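Local structure of probable tautomerase HP_0924 (Helicobacter pylori, 3M21) at residues 29-34 against 39-44. The protein is a probable tautomerase of the MIF clan, a small beta-alpha-beta protein that assembles from several copies of one short chain. Sequence-based numbering, arbitrary orientation.
Sequences LMVKVL and ASIVVI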
ATOM      1  N   LEU F  29       0.578 -15.019 -14.387  1.00 28.98           N
ATOM      2  CA  LEU F  29       0.563 -15.804 -13.156  1.00 29.76           C
ATOM      3  C   LEU F  29      -0.844 -15.861 -12.555  1.00 29.69           C
ATOM      4  O   LEU F  29      -1.304 -16.920 -12.136  1.00 30.05           O
ATOM      5  CB  LEU F  29       1.528 -15.212 -12.124  1.00 28.10           C
ATOM      6  CG  LEU F  29       1.572 -15.931 -10.766  1.00 28.25           C
ATOM      7  CD1 LEU F  29       2.198 -17.310 -10.957  1.00 27.70           C
ATOM      8  CD2 LEU F  29       2.394 -15.127  -9.749  1.00 23.83           C
ATOM      9  N   MET F  30      -1.521 -14.717 -12.512  1.00 30.54           N
ATOM     10  CA  MET F  30      -2.872 -14.662 -11.958  1.00 31.78           C
ATOM     11  C   MET F  30      -3.866 -15.453 -12.812  1.00 34.29           C
ATOM     12  O   MET F  30      -4.766 -16.112 -12.282  1.00 31.31           O
ATOM     13  CB  MET F  30      -3.362 -13.216 -11.851  1.00 30.98           C
ATOM     14  CG  MET F  30      -2.545 -12.332 -10.925  1.00 28.17           C
ATOM     15  SD  MET F  30      -2.407 -13.007  -9.270  1.00 28.97           S
ATOM     16  CE  MET F  30      -4.088 -12.798  -8.681  1.00 27.29           C
ATOM     17  N   VAL F  31      -3.713 -15.373 -14.130  1.00 34.96           N
ATOM     18  CA  VAL F  31      -4.600 -16.091 -15.039  1.00 38.30           C
ATOM     19  C   VAL F  31      -4.366 -17.596 -14.925  1.00 38.79           C
ATOM     20  O   VAL F  31      -5.308 -18.383 -14.923  1.00 40.16           O
ATOM     21  CB  VAL F  31      -4.370 -15.660 -16.505  1.00 38.75           C
ATOM     22  CG1 VAL F  31      -5.310 -16.427 -17.435  1.00 39.19           C
ATOM     23  CG2 VAL F  31      -4.591 -14.170 -16.643  1.00 38.98           C
ATOM     24  N   LYS F  32      -3.102 -17.983 -14.813  1.00 40.71           N
ATOM     25  CA  LYS F  32      -2.727 -19.384 -14.709  1.00 41.64           C
ATOM     26  C   LYS F  32      -3.163 -20.055 -13.414  1.00 42.26           C
ATOM     27  O   LYS F  32      -3.627 -21.190 -13.425  1.00 42.00           O
ATOM     28  CB  LYS F  32      -1.211 -19.524 -14.852  1.00 42.98           C
ATOM     29  CG  LYS F  32      -0.680 -20.921 -14.554  1.00 45.76           C
ATOM     30  CD  LYS F  32       0.840 -20.934 -14.474  1.00 47.22           C
ATOM     31  CE  LYS F  32       1.360 -22.281 -14.010  1.00 48.69           C
ATOM     32  NZ  LYS F  32       2.834 -22.274 -13.781  1.00 49.48           N
ATOM     33  N   VAL F  33      -3.016 -19.358 -12.296  1.00 42.23           N
ATOM     34  CA  VAL F  33      -3.368 -19.943 -11.008  1.00 43.78           C
ATOM     35  C   VAL F  33      -4.837 -19.852 -10.607  1.00 44.18           C
ATOM     36  O   VAL F  33      -5.399 -20.819 -10.097  1.00 45.00           O
ATOM     37  CB  VAL F  33      -2.518 -19.323  -9.878  1.00 43.94           C
ATOM     38  CG1 VAL F  33      -2.792 -20.038  -8.562  1.00 43.40           C
ATOM     39  CG2 VAL F  33      -1.042 -19.410 -10.239  1.00 43.24           C
ATOM     40  N   LEU F  34      -5.464 -18.706 -10.839  1.00 44.47           N
ATOM     41  CA  LEU F  34      -6.857 -18.533 -10.445  1.00 45.85           C
ATOM     42  C   LEU F  34      -7.813 -18.234 -11.600  1.00 46.30           C
ATOM     43  O   LEU F  34      -8.981 -17.921 -11.371  1.00 47.02           O
ATOM     44  CB  LEU F  34      -6.950 -17.414  -9.403  1.00 46.21           C
ATOM     45  CG  LEU F  34      -6.045 -17.547  -8.174  1.00 46.60           C
ATOM     46  CD1 LEU F  34      -6.122 -16.278  -7.346  1.00 47.16           C
ATOM     47  CD2 LEU F  34      -6.452 -18.757  -7.349  1.00 48.32           C
ATOM     48  N   ALA F  39      -8.194  -8.699 -18.259  1.00 40.51           N
ATOM     49  CA  ALA F  39      -8.591  -7.303 -18.389  1.00 39.68           C
ATOM     50  C   ALA F  39      -8.721  -6.552 -17.067  1.00 37.78           C
ATOM     51  O   ALA F  39      -8.477  -5.348 -17.017  1.00 36.90           O
ATOM     52  CB  ALA F  39      -9.897  -7.215 -19.167  1.00 38.46           C
ATOM     53  N   SER F  40      -9.092  -7.257 -16.002  1.00 35.86           N
ATOM     54  CA  SER F  40      -9.268  -6.621 -14.695  1.00 33.89           C
ATOM     55  C   SER F  40      -7.982  -6.519 -13.878  1.00 31.94           C
ATOM     56  O   SER F  40      -7.967  -5.910 -12.807  1.00 32.35           O
ATOM     57  CB  SER F  40     -10.310  -7.385 -13.873  1.00 34.05           C
ATOM     58  OG  SER F  40      -9.804  -8.649 -13.475  1.00 35.05           O
ATOM     59  N   ILE F  41      -6.897  -7.095 -14.382  1.00 29.04           N
ATOM     60  CA  ILE F  41      -5.638  -7.070 -13.647  1.00 26.48           C
ATOM     61  C   ILE F  41      -4.884  -5.753 -13.709  1.00 25.00           C
ATOM     62  O   ILE F  41      -4.468  -5.311 -14.780  1.00 21.64           O
ATOM     63  CB  ILE F  41      -4.687  -8.179 -14.123  1.00 25.89           C
ATOM     64  CG1 ILE F  41      -5.373  -9.542 -13.983  1.00 28.18           C
ATOM     65  CG2 ILE F  41      -3.416  -8.169 -13.289  1.00 24.85           C
ATOM     66  CD1 ILE F  41      -4.545 -10.692 -14.509  1.00 26.53           C
ATOM     67  N   VAL F  42      -4.695  -5.139 -12.543  1.00 22.44           N
ATOM     68  CA  VAL F  42      -3.970  -3.880 -12.447  1.00 20.00           C
ATOM     69  C   VAL F  42      -2.646  -4.156 -11.765  1.00 21.64           C
ATOM     70  O   VAL F  42      -2.592  -4.861 -10.754  1.00 17.87           O
ATOM     71  CB  VAL F  42      -4.747  -2.846 -11.609  1.00 20.35           C
ATOM     72  CG1 VAL F  42      -3.906  -1.593 -11.405  1.00 18.09           C
ATOM     73  CG2 VAL F  42      -6.051  -2.499 -12.307  1.00 23.16           C
ATOM     74  N   VAL F  43      -1.581  -3.606 -12.333  1.00 20.58           N
ATOM     75  CA  VAL F  43      -0.248  -3.780 -11.791  1.00 19.53           C
ATOM     76  C   VAL F  43       0.427  -2.418 -11.748  1.00 19.96           C
ATOM     77  O   VAL F  43       0.354  -1.633 -12.703  1.00 17.99           O
ATOM     78  CB  VAL F  43       0.586  -4.751 -12.668  1.00 20.14           C
ATOM     79  CG1 VAL F  43       1.971  -4.975 -12.057  1.00 19.12           C
ATOM     80  CG2 VAL F  43      -0.145  -6.070 -12.815  1.00 17.91           C
ATOM     81  N   ILE F  44       1.054  -2.130 -10.614  1.00 17.42           N
ATOM     82  CA  ILE F  44       1.755  -0.874 -10.423  1.00 15.84           C
ATOM     83  C   ILE F  44       3.131  -1.197  -9.877  1.00 16.77           C
ATOM     84  O   ILE F  44       3.269  -1.855  -8.841  1.00 15.89           O
ATOM     85  CB  ILE F  44       1.025   0.037  -9.419  1.00 16.49           C
ATOM     86  CG1 ILE F  44      -0.330   0.470  -9.992  1.00 17.42           C
ATOM     87  CG2 ILE F  44       1.899   1.228  -9.070  1.00 13.31           C
ATOM     88  CD1 ILE F  44      -1.211   1.276  -9.007  1.00 20.36           C
TER
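Ile41 reaches the helix through a single methyl group, CD1, which meets Met30 and Val31 together, a compact example of how one extended side chain just ahead of a strand packs against the preceding helix. The closer touch is on Met30, where Ile41 CD1 lies 3.9 Å from CB, at the root of the side chain; beyond it the methionine bends at chi2 and chi3, its end turns away, and it packs on Leu7 of a neighbouring subunit. Ile41 spans the gap because its chi2 is extended (176°), which carries CD1 out to the full length of the branch. Met30 and Ile41 are both buried, and Pro1 and Ile3 touch both; Ser27 of the same helix also meets Ile41. Val31, by contrast, is partly exposed: its CG2 stands slightly farther off, 4.1 Å from Ile41 CD1, the two side chains cross at roughly a right angle, and the valine also rests on Lys38 of the connecting loop. The contact is purely apolar and buries 95 Å² in all; the nearest CA atoms, of Met30 and Ile41, are 8.3 Å apart. It packs the end of helix 16-34 against the residue leading into strand 42-47, within the beta-alpha-beta unit (strand 2-7, helix 16-34, strand 42-47) characteristic of the tautomerase family.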